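Local coordinates for protein cysteine synthase 3 (Entamoeba histolytica, PDB 6KR5) that catalyses the pyridoxal-phosphate-dependent formation of L-cysteine from O-acetyl-L-serine and sulfide, at residues B[78-83]-B[152-157]. Sequence-based numbering, arbitrary orientation.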
# COMPACT_ATOMS: atom_id res chain seq x y z
N GLY B 78 -18.99 24.35 -7.13
CA GLY B 78 -19.93 24.76 -6.11
C GLY B 78 -20.60 23.61 -5.40
O GLY B 78 -21.06 23.78 -4.26
N MET B 79 -20.67 22.44 -6.03
CA MET B 79 -21.28 21.27 -5.43
C MET B 79 -20.27 20.49 -4.60
O MET B 79 -19.05 20.66 -4.73
CB MET B 79 -21.87 20.36 -6.51
CG MET B 79 -23.05 20.97 -7.24
SD MET B 79 -23.72 19.84 -8.47
CE MET B 79 -24.39 18.53 -7.46
N GLU B 80 -20.79 19.64 -3.72
CA GLU B 80 -19.97 18.82 -2.84
C GLU B 80 -20.42 17.37 -2.93
O GLU B 80 -21.61 17.10 -3.10
CB GLU B 80 -20.05 19.31 -1.39
CG GLU B 80 -19.72 20.79 -1.27
CD GLU B 80 -19.70 21.30 0.15
OE1 GLU B 80 -19.80 20.48 1.09
OE2 GLU B 80 -19.59 22.53 0.35
N ILE B 81 -19.47 16.45 -2.84
CA ILE B 81 -19.76 15.03 -2.83
C ILE B 81 -20.20 14.62 -1.43
O ILE B 81 -19.72 15.16 -0.43
CB ILE B 81 -18.51 14.25 -3.29
CG1 ILE B 81 -18.11 14.66 -4.71
CG2 ILE B 81 -18.74 12.74 -3.21
CD1 ILE B 81 -16.61 14.77 -4.93
N ILE B 82 -21.13 13.65 -1.33
CA ILE B 82 -21.50 13.10 -0.03
C ILE B 82 -21.69 11.59 -0.16
O ILE B 82 -22.15 11.09 -1.19
CB ILE B 82 -22.75 13.78 0.56
CG1 ILE B 82 -22.97 13.33 2.01
CG2 ILE B 82 -23.99 13.53 -0.30
CD1 ILE B 82 -24.09 14.06 2.73
N GLU B 83 -21.31 10.87 0.89
CA GLU B 83 -21.55 9.44 0.99
C GLU B 83 -21.62 9.06 2.46
O GLU B 83 -21.02 9.72 3.31
CB GLU B 83 -20.47 8.64 0.26
CG GLU B 83 -20.67 7.11 0.29
CD GLU B 83 -21.95 6.67 -0.39
OE1 GLU B 83 -23.04 6.83 0.21
OE2 GLU B 83 -21.86 6.15 -1.52
N ASN B 152 -29.70 20.36 -3.96
CA ASN B 152 -28.95 20.71 -5.16
C ASN B 152 -27.45 20.82 -4.94
O ASN B 152 -26.68 20.68 -5.89
CB ASN B 152 -29.47 22.03 -5.74
CG ASN B 152 -30.97 22.04 -5.91
OD1 ASN B 152 -31.54 21.12 -6.49
ND2 ASN B 152 -31.61 23.07 -5.39
N LYS B 153 -27.03 21.06 -3.70
CA LYS B 153 -25.61 21.26 -3.44
C LYS B 153 -24.85 19.94 -3.38
O LYS B 153 -23.67 19.88 -3.75
CB LYS B 153 -25.42 22.03 -2.14
CG LYS B 153 -23.98 22.33 -1.78
CD LYS B 153 -23.90 22.84 -0.35
CE LYS B 153 -22.68 23.72 -0.14
NZ LYS B 153 -22.83 24.59 1.06
N TYR B 154 -25.49 18.87 -2.92
CA TYR B 154 -24.78 17.62 -2.69
C TYR B 154 -24.96 16.66 -3.87
O TYR B 154 -26.07 16.47 -4.37
CB TYR B 154 -25.24 16.94 -1.41
CG TYR B 154 -24.77 17.60 -0.13
CD1 TYR B 154 -23.76 18.54 -0.14
CD2 TYR B 154 -25.34 17.27 1.09
CE1 TYR B 154 -23.33 19.15 1.03
CE2 TYR B 154 -24.91 17.86 2.27
CZ TYR B 154 -23.91 18.80 2.23
OH TYR B 154 -23.49 19.39 3.40
N PHE B 155 -23.85 16.05 -4.28
CA PHE B 155 -23.88 14.94 -5.22
C PHE B 155 -23.72 13.65 -4.44
O PHE B 155 -22.67 13.44 -3.81
CB PHE B 155 -22.78 15.07 -6.26
CG PHE B 155 -22.61 13.84 -7.10
CD1 PHE B 155 -23.45 13.61 -8.18
CD2 PHE B 155 -21.63 12.91 -6.82
CE1 PHE B 155 -23.30 12.48 -8.96
CE2 PHE B 155 -21.48 11.78 -7.59
CZ PHE B 155 -22.32 11.56 -8.66
N PRO B 156 -24.72 12.76 -4.42
CA PRO B 156 -24.61 11.52 -3.65
C PRO B 156 -23.84 10.46 -4.45
O PRO B 156 -24.16 10.18 -5.61
CB PRO B 156 -26.07 11.10 -3.43
CG PRO B 156 -26.80 11.70 -4.57
CD PRO B 156 -26.07 12.96 -4.99
N ALA B 157 -22.82 9.87 -3.82
CA ALA B 157 -22.04 8.86 -4.53
C ALA B 157 -22.87 7.62 -4.84
O ALA B 157 -22.62 6.96 -5.84
CB ALA B 157 -20.80 8.48 -3.74
O HOH W 1 -20.39 24.42 2.15
O HOH W 2 -21.65 21.34 3.24
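I82 and Y154 form the apolar centre on one face of the sheet. I82 CG1 is anti to the backbone N (chi1 -171°) and the chain runs on extended, which carries CD1 to the ring, 3.8 Å from Y154 CD2, while I82 CG2 rests against Y154 CB. Helix 135-149 packs over I82 through Y143, L146 and I147. On the other face I81 and F155 pack on helix 58-72, I81 touching I66 and F155 touching I65 and A69, and the bent end of M79 brings CE to 4.0 Å from F155 CB. Between these layers the strands pair in parallel, with a marked twist, and four main-chain hydrogen bonds join them. E80 and I82 each give their N-H and carbonyl to the partner strand: E80 N bonds K153 O, F155 N bonds E80 O at 2.7 Å, I82 N reaches F155 O from above its carbonyl plane, and A157 N meets I82 O almost along the C=O axis. At the polar edge E80 extends alongside Y154, its carboxylate plane 42° from the ring. Water 2 links E80 OE1 to Y154 OH, and N105 ND2 also holds OE1. The salt bridge from E80 OE2 to K153 NZ is long, 3.9 Å, and water 1 spans the two, donating to OE2 and accepting from NZ. The pairing adds edge strand 154-156 to the four-stranded parallel sheet of the smaller alpha/beta domain characteristic of fold-type II PLP enzymes.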